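Local atomic coordinates of multicopper oxidase (Uncultured bacterium, PDB entry 4E9X), a protein that probably couples one-electron oxidation of a reducing substrate to reduction of dioxygen to water, using a mononuclear copper and a trinuclear copper cluster. Residues Thr53-His65 and Ser72-Glu84. Sequence-based numbering, arbitrary orientation.
Sequences TSLPHTIHWHGVH and SDGVPGVTQQPIE. With CU (copper (II) ion), chain K; CU (copper (II) ion), chain D; CU (copper (II) ion), chain E.
Thr58 OG1 is gripped by two hydrogen bonds: it gives its proton to Gly74 O at 2.7 Å and accepts from the backbone N of His106. Its hydroxyl sits between the backbone N and the carbonyl carbon (chi1 59°), which lets it reach Gly74 while CG2 turns to Gln80. A threonine suits the place, since one branch bonds and the other packs, Thr58 CG2 lying 3.8 Å from Gln80 CD. The Gln80 amide is fixed at both ends, NE2 bonding to Gln81 O and OE1 to Tyr91, so a leucine in its place would probably leave Gln81 O and the Tyr91 hydroxyl without these mates. Gly74 must be glycine: its backbone runs so close that a CB would collide with Ile59 O, and its CA-H already meets that oxygen.

His60 divides its ring between metal and protein. His60 NE2 binds a copper at 1.9 Å, while His60 ND1 donates to Asp73 O at 2.8 Å, the oxygen lying almost in the ring plane and the nitrogen in the carbonyl plane. Together with the copper bond, this backbone acceptor fixes the ring's rotation, and it would tend to make the imidazole a stronger donor to copper. The Asp73 carboxylate stands beside the ring, the planes 88° apart; OD1 accepts from two waters, which also donate to Trp61 O and Val64 O, and OD2 bonds to His206 of the second subunit.

Farther along, His57 and Ile83 form an antiparallel hydrogen-bonded pair, with His57 N to Ile83 O at 3.0 Å. The pair helps to place His57, whose NE2 also donates to Thr53 OG1, with ND1 on the mononuclear copper, completed by Cys105, His112 and Met118, whereas His60 and His62 serve the trinuclear cluster between subunits, as in two-domain multicopper oxidases built of cupredoxin folds.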
ATOM      1  N   THR A  53      21.183  26.729  -7.687  1.00 14.47           N
ATOM      2  CA  THR A  53      21.766  25.449  -8.145  1.00 15.13           C
ATOM      3  C   THR A  53      22.009  25.531  -9.654  1.00 14.16           C
ATOM      4  O   THR A  53      21.697  26.553 -10.269  1.00 16.98           O
ATOM      5  CB  THR A  53      20.890  24.219  -7.851  1.00 13.79           C
ATOM      6  OG1 THR A  53      19.835  24.167  -8.856  1.00 13.85           O
ATOM      7  CG2 THR A  53      20.231  24.334  -6.505  1.00 13.46           C
ATOM      8  N   SER A  54      22.580  24.477 -10.208  1.00 15.30           N
ATOM      9  CA  SER A  54      22.936  24.380 -11.615  1.00 16.70           C
ATOM     10  C   SER A  54      21.815  23.830 -12.483  1.00 15.79           C
ATOM     11  O   SER A  54      22.065  23.737 -13.678  1.00 19.15           O
ATOM     12  CB  SER A  54      24.159  23.443 -11.798  1.00 20.65           C
ATOM     13  OG  SER A  54      23.859  22.161 -11.161  1.00 25.62           O
ATOM     14  N   LEU A  55      20.643  23.532 -11.913  1.00 17.49           N
ATOM     15  CA  LEU A  55      19.593  22.848 -12.678  1.00 16.12           C
ATOM     16  C   LEU A  55      18.279  23.567 -12.425  1.00 14.99           C
ATOM     17  O   LEU A  55      18.120  24.237 -11.400  1.00 15.31           O
ATOM     18  CB  LEU A  55      19.452  21.403 -12.232  1.00 17.58           C
ATOM     19  CG  LEU A  55      20.556  20.403 -12.558  1.00 23.11           C
ATOM     20  CD1 LEU A  55      20.245  18.996 -12.119  1.00 21.43           C
ATOM     21  CD2 LEU A  55      20.788  20.413 -14.078  1.00 28.33           C
ATOM     22  N   PRO A  56      17.304  23.453 -13.335  1.00 15.31           N
ATOM     23  CA  PRO A  56      16.010  24.047 -13.128  1.00 14.29           C
ATOM     24  C   PRO A  56      15.169  23.283 -12.082  1.00 12.89           C
ATOM     25  O   PRO A  56      15.289  22.062 -11.900  1.00 13.84           O
ATOM     26  CB  PRO A  56      15.345  23.939 -14.499  1.00 15.95           C
ATOM     27  CG  PRO A  56      16.138  22.940 -15.255  1.00 24.39           C
ATOM     28  CD  PRO A  56      17.483  22.792 -14.644  1.00 20.04           C
ATOM     29  N   HIS A  57      14.313  24.094 -11.418  1.00 11.82           N
ATOM     30  CA  HIS A  57      13.395  23.546 -10.403  1.00 11.79           C
ATOM     31  C   HIS A  57      12.077  24.316 -10.446  1.00 10.86           C
ATOM     32  O   HIS A  57      12.000  25.366 -11.094  1.00 11.65           O
ATOM     33  CB  HIS A  57      14.000  23.715  -8.986  1.00 11.90           C
ATOM     34  CG  HIS A  57      15.329  23.039  -8.829  1.00 10.36           C
ATOM     35  ND1 HIS A  57      15.490  21.677  -8.776  1.00 10.98           N
ATOM     36  CD2 HIS A  57      16.573  23.600  -8.755  1.00 10.68           C
ATOM     37  CE1 HIS A  57      16.817  21.445  -8.657  1.00 11.19           C
ATOM     38  NE2 HIS A  57      17.489  22.614  -8.650  1.00 11.70           N
ATOM     39  N   THR A  58      11.101  23.844  -9.671  1.00 11.07           N
ATOM     40  CA  THR A  58       9.918  24.622  -9.311  1.00 11.75           C
ATOM     41  C   THR A  58       9.569  24.324  -7.843  1.00 11.04           C
ATOM     42  O   THR A  58      10.251  23.479  -7.262  1.00 12.60           O
ATOM     43  CB  THR A  58       8.667  24.295 -10.143  1.00 10.97           C
ATOM     44  OG1 THR A  58       8.371  22.894  -9.963  1.00 11.82           O
ATOM     45  CG2 THR A  58       8.872  24.568 -11.639  1.00 13.74           C
ATOM     46  N   ILE A  59       8.552  24.964  -7.306  1.00 11.09           N
ATOM     47  CA  ILE A  59       7.964  24.433  -6.068  1.00 10.69           C
ATOM     48  C   ILE A  59       6.471  24.263  -6.312  1.00 11.47           C
ATOM     49  O   ILE A  59       5.787  25.233  -6.637  1.00 11.49           O
ATOM     50  CB  ILE A  59       8.202  25.328  -4.858  1.00 10.69           C
ATOM     51  CG1 ILE A  59       9.686  25.685  -4.648  1.00 12.99           C
ATOM     52  CG2 ILE A  59       7.640  24.619  -3.597  1.00 11.60           C
ATOM     53  CD1 ILE A  59       9.892  26.473  -3.325  1.00 17.16           C
ATOM     54  N   HIS A  60       6.000  23.033  -6.114  1.00 10.58           N
ATOM     55  CA  HIS A  60       4.591  22.715  -6.020  1.00 10.88           C
ATOM     56  C   HIS A  60       4.165  22.606  -4.557  1.00 10.07           C
ATOM     57  O   HIS A  60       4.865  22.060  -3.687  1.00 10.87           O
ATOM     58  CB  HIS A  60       4.313  21.389  -6.745  1.00 10.95           C
ATOM     59  CG  HIS A  60       2.948  20.847  -6.426  1.00 11.09           C
ATOM     60  ND1 HIS A  60       1.769  21.501  -6.729  1.00 10.64           N
ATOM     61  CD2 HIS A  60       2.592  19.670  -5.837  1.00 11.73           C
ATOM     62  CE1 HIS A  60       0.752  20.772  -6.285  1.00 11.18           C
ATOM     63  NE2 HIS A  60       1.223  19.637  -5.763  1.00 10.64           N
ATOM     64  N   TRP A  61       2.996  23.129  -4.248  1.00  9.20           N
ATOM     65  CA  TRP A  61       2.441  23.238  -2.889  1.00 10.23           C
ATOM     66  C   TRP A  61       1.362  22.184  -2.780  1.00  8.73           C
ATOM     67  O   TRP A  61       0.229  22.370  -3.216  1.00 10.03           O
ATOM     68  CB  TRP A  61       1.920  24.680  -2.627  1.00 11.09           C
ATOM     69  CG  TRP A  61       3.025  25.634  -3.024  1.00 10.41           C
ATOM     70  CD1 TRP A  61       3.158  26.225  -4.239  1.00 11.59           C
ATOM     71  CD2 TRP A  61       4.143  26.106  -2.240  1.00 12.08           C
ATOM     72  NE1 TRP A  61       4.289  27.027  -4.263  1.00 13.18           N
ATOM     73  CE2 TRP A  61       4.927  26.986  -3.053  1.00 13.86           C
ATOM     74  CE3 TRP A  61       4.545  25.853  -0.920  1.00 12.19           C
ATOM     75  CZ2 TRP A  61       6.096  27.615  -2.587  1.00 13.02           C
ATOM     76  CZ3 TRP A  61       5.713  26.490  -0.491  1.00 14.20           C
ATOM     77  CH2 TRP A  61       6.488  27.353  -1.268  1.00 14.50           C
ATOM     78  N   HIS A  62       1.733  21.005  -2.284  1.00  9.47           N
ATOM     79  CA  HIS A  62       0.893  19.821  -2.328  1.00  8.93           C
ATOM     80  C   HIS A  62      -0.178  19.950  -1.277  1.00  9.16           C
ATOM     81  O   HIS A  62       0.075  19.898  -0.091  1.00 10.86           O
ATOM     82  CB  HIS A  62       1.792  18.588  -2.173  1.00  9.31           C
ATOM     83  CG  HIS A  62       1.014  17.287  -2.261  1.00 10.17           C
ATOM     84  ND1 HIS A  62       1.478  16.235  -3.045  1.00 10.25           N
ATOM     85  CD2 HIS A  62      -0.134  16.821  -1.662  1.00 10.74           C
ATOM     86  CE1 HIS A  62       0.627  15.216  -2.887  1.00  9.41           C
ATOM     87  NE2 HIS A  62      -0.363  15.591  -2.070  1.00 11.24           N
ATOM     88  N   GLY A  63      -1.412  19.943  -1.779  1.00  9.69           N
ATOM     89  CA  GLY A  63      -2.598  20.075  -0.960  1.00 11.35           C
ATOM     90  C   GLY A  63      -3.193  21.479  -0.998  1.00 10.98           C
ATOM     91  O   GLY A  63      -4.375  21.638  -0.629  1.00 15.04           O
ATOM     92  N   VAL A  64      -2.401  22.441  -1.499  1.00 10.53           N
ATOM     93  CA  VAL A  64      -2.923  23.803  -1.642  1.00 10.43           C
ATOM     94  C   VAL A  64      -3.792  23.854  -2.858  1.00 10.77           C
ATOM     95  O   VAL A  64      -3.394  23.450  -3.967  1.00 13.42           O
ATOM     96  CB  VAL A  64      -1.728  24.797  -1.790  1.00  9.81           C
ATOM     97  CG1 VAL A  64      -2.180  26.202  -2.140  1.00 12.69           C
ATOM     98  CG2 VAL A  64      -0.924  24.803  -0.474  1.00 10.29           C
ATOM     99  N   HIS A  65      -5.047  24.289  -2.722  1.00 11.28           N
ATOM    100  CA  HIS A  65      -5.903  24.201  -3.902  1.00 12.27           C
ATOM    101  C   HIS A  65      -5.538  25.159  -5.012  1.00 11.23           C
ATOM    102  O   HIS A  65      -5.908  24.906  -6.165  1.00 11.75           O
ATOM    103  CB  HIS A  65      -7.336  24.573  -3.450  1.00 14.68           C
ATOM    104  CG  HIS A  65      -7.984  23.549  -2.583  1.00 17.44           C
ATOM    105  ND1 HIS A  65      -9.150  23.799  -1.851  1.00 20.20           N
ATOM    106  CD2 HIS A  65      -7.657  22.258  -2.400  1.00 16.57           C
ATOM    107  CE1 HIS A  65      -9.488  22.699  -1.235  1.00 21.11           C
ATOM    108  NE2 HIS A  65      -8.614  21.743  -1.535  1.00 19.92           N
ATOM    109  N   SER A  72       0.370  29.552  -9.819  1.00 13.77           N
ATOM    110  CA  SER A  72       1.340  29.298  -8.754  1.00 12.02           C
ATOM    111  C   SER A  72       1.376  27.836  -8.336  1.00 10.74           C
ATOM    112  O   SER A  72       1.997  27.576  -7.297  1.00 12.01           O
ATOM    113  CB  SER A  72       1.088  30.140  -7.500  1.00 14.46           C
ATOM    114  OG  SER A  72       1.489  31.467  -7.711  1.00 18.33           O
ATOM    115  N   ASP A  73       0.821  26.908  -9.136  1.00 10.87           N
ATOM    116  CA  ASP A  73       0.846  25.502  -8.727  1.00 11.33           C
ATOM    117  C   ASP A  73       2.215  24.820  -8.862  1.00 11.53           C
ATOM    118  O   ASP A  73       2.444  23.742  -8.261  1.00 11.35           O
ATOM    119  CB  ASP A  73      -0.214  24.760  -9.553  1.00 10.92           C
ATOM    120  CG  ASP A  73      -0.563  23.393  -8.969  1.00 10.99           C
ATOM    121  OD1 ASP A  73      -0.760  23.283  -7.748  1.00 10.67           O
ATOM    122  OD2 ASP A  73      -0.731  22.442  -9.811  1.00 11.13           O
ATOM    123  N   GLY A  74       3.122  25.421  -9.600  1.00 10.99           N
ATOM    124  CA  GLY A  74       4.473  24.911  -9.639  1.00 11.44           C
ATOM    125  C   GLY A  74       4.730  23.745 -10.551  1.00 11.11           C
ATOM    126  O   GLY A  74       5.676  22.959 -10.325  1.00 12.29           O
ATOM    127  N   VAL A  75       3.949  23.576 -11.640  1.00 11.43           N
ATOM    128  CA  VAL A  75       4.173  22.392 -12.494  1.00 11.72           C
ATOM    129  C   VAL A  75       4.751  22.850 -13.840  1.00 10.82           C
ATOM    130  O   VAL A  75       4.100  23.595 -14.590  1.00 11.39           O
ATOM    131  CB  VAL A  75       2.824  21.682 -12.706  1.00 10.99           C
ATOM    132  CG1 VAL A  75       3.041  20.505 -13.646  1.00 13.34           C
ATOM    133  CG2 VAL A  75       2.298  21.208 -11.352  1.00 12.99           C
ATOM    134  N   PRO A  76       5.961  22.425 -14.178  1.00 11.25           N
ATOM    135  CA  PRO A  76       6.611  22.919 -15.393  1.00 11.46           C
ATOM    136  C   PRO A  76       5.835  22.410 -16.581  1.00 11.24           C
ATOM    137  O   PRO A  76       5.371  21.274 -16.659  1.00 14.40           O
ATOM    138  CB  PRO A  76       8.041  22.331 -15.338  1.00 13.29           C
ATOM    139  CG  PRO A  76       7.844  21.098 -14.507  1.00 14.05           C
ATOM    140  CD  PRO A  76       6.760  21.410 -13.472  1.00 13.11           C
ATOM    141  N   GLY A  77       5.671  23.261 -17.591  1.00 12.62           N
ATOM    142  CA  GLY A  77       4.963  22.888 -18.826  1.00 12.33           C
ATOM    143  C   GLY A  77       3.449  22.842 -18.679  1.00 11.55           C
ATOM    144  O   GLY A  77       2.736  22.589 -19.652  1.00 11.69           O
ATOM    145  N   VAL A  78       2.986  23.084 -17.427  1.00 11.47           N
ATOM    146  CA  VAL A  78       1.537  23.074 -17.203  1.00 11.22           C
ATOM    147  C   VAL A  78       1.088  24.404 -16.618  1.00 10.70           C
ATOM    148  O   VAL A  78       0.147  25.019 -17.165  1.00 11.65           O
ATOM    149  CB  VAL A  78       1.101  21.881 -16.306  1.00 11.43           C
ATOM    150  CG1 VAL A  78      -0.399  21.939 -16.093  1.00 11.73           C
ATOM    151  CG2 VAL A  78       1.577  20.576 -16.989  1.00 14.01           C
ATOM    152  N   THR A  79       1.766  24.854 -15.546  1.00 11.06           N
ATOM    153  CA  THR A  79       1.388  26.146 -14.924  1.00 11.12           C
ATOM    154  C   THR A  79       2.508  27.175 -14.973  1.00 11.28           C
ATOM    155  O   THR A  79       2.172  28.349 -14.710  1.00 13.44           O
ATOM    156  CB  THR A  79       0.886  25.958 -13.485  1.00 11.14           C
ATOM    157  OG1 THR A  79       1.955  25.592 -12.618  1.00 11.94           O
ATOM    158  CG2 THR A  79      -0.141  24.843 -13.409  1.00 11.90           C
ATOM    159  N   GLN A  80       3.747  26.755 -15.301  1.00 11.52           N
ATOM    160  CA  GLN A  80       4.826  27.738 -15.480  1.00 12.05           C
ATOM    161  C   GLN A  80       5.920  27.115 -16.302  1.00 13.59           C
ATOM    162  O   GLN A  80       5.973  25.879 -16.480  1.00 13.25           O
ATOM    163  CB  GLN A  80       5.393  28.189 -14.125  1.00 13.12           C
ATOM    164  CG  GLN A  80       6.152  27.063 -13.383  1.00 13.29           C
ATOM    165  CD  GLN A  80       6.711  27.618 -12.083  1.00 12.49           C
ATOM    166  OE1 GLN A  80       6.131  27.514 -11.013  1.00 13.46           O
ATOM    167  NE2 GLN A  80       7.886  28.242 -12.198  1.00 13.95           N
ATOM    168  N   GLN A  81       6.827  27.951 -16.773  1.00 13.73           N
ATOM    169  CA  GLN A  81       8.131  27.457 -17.191  1.00 14.30           C
ATOM    170  C   GLN A  81       8.991  27.261 -15.954  1.00 13.69           C
ATOM    171  O   GLN A  81       8.731  27.914 -14.935  1.00 14.84           O
ATOM    172  CB  GLN A  81       8.703  28.474 -18.174  1.00 16.32           C
ATOM    173  CG  GLN A  81       7.680  28.756 -19.306  1.00 22.37           C
ATOM    174  CD  GLN A  81       8.357  29.592 -20.376  1.00 28.86           C
ATOM    175  OE1 GLN A  81       8.455  30.802 -20.108  1.00 43.03           O
ATOM    176  NE2 GLN A  81       8.787  28.989 -21.474  1.00 35.41           N
ATOM    177  N   PRO A  82       9.986  26.360 -16.000  1.00 13.93           N
ATOM    178  CA  PRO A  82      10.765  26.097 -14.795  1.00 14.83           C
ATOM    179  C   PRO A  82      11.592  27.320 -14.348  1.00 14.72           C
ATOM    180  O   PRO A  82      11.869  28.236 -15.123  1.00 18.11           O
ATOM    181  CB  PRO A  82      11.770  25.050 -15.287  1.00 19.00           C
ATOM    182  CG  PRO A  82      11.199  24.442 -16.508  1.00 18.87           C
ATOM    183  CD  PRO A  82      10.385  25.515 -17.148  1.00 18.47           C
ATOM    184  N   ILE A  83      12.028  27.271 -13.091  1.00 13.25           N
ATOM    185  CA  ILE A  83      12.938  28.295 -12.585  1.00 14.36           C
ATOM    186  C   ILE A  83      14.342  27.875 -12.935  1.00 14.19           C
ATOM    187  O   ILE A  83      14.898  26.925 -12.373  1.00 14.99           O
ATOM    188  CB  ILE A  83      12.779  28.447 -11.058  1.00 13.80           C
ATOM    189  CG1 ILE A  83      11.331  28.627 -10.612  1.00 12.81           C
ATOM    190  CG2 ILE A  83      13.682  29.594 -10.564  1.00 17.51           C
ATOM    191  CD1 ILE A  83      11.160  28.485  -9.093  1.00 17.93           C
ATOM    192  N   GLU A  84      14.937  28.539 -13.949  1.00 16.12           N
ATOM    193  CA  GLU A  84      16.242  28.138 -14.401  1.00 16.64           C
ATOM    194  C   GLU A  84      17.302  28.482 -13.374  1.00 16.56           C
ATOM    195  O   GLU A  84      17.077  29.291 -12.470  1.00 16.94           O
ATOM    196  CB  GLU A  84      16.536  28.857 -15.733  1.00 19.71           C
ATOM    197  CG  GLU A  84      15.509  28.562 -16.840  1.00 24.58           C
ATOM    198  CD  GLU A  84      15.504  27.126 -17.347  1.00 22.92           C
ATOM    199  OE1 GLU A  84      16.552  26.413 -17.267  1.00 31.63           O
ATOM    200  OE2 GLU A  84      14.452  26.640 -17.816  1.00 27.90           O
TER
HETATM  201 CU    CU K2402       0.107  18.158  -5.602  0.65 14.02          CU
HETATM  202 CU    CU D1401      14.091  20.205  -8.715  0.90 12.49          CU
HETATM  203 CU    CU E1402       3.076  16.080  -4.092  0.80 10.86          CU
HETATM  204  O   HOH W   1       0.366  24.138  -5.432  1.00 11.20           O
HETATM  205  O   HOH W   2      -2.701  22.005  -6.212  1.00 15.18           O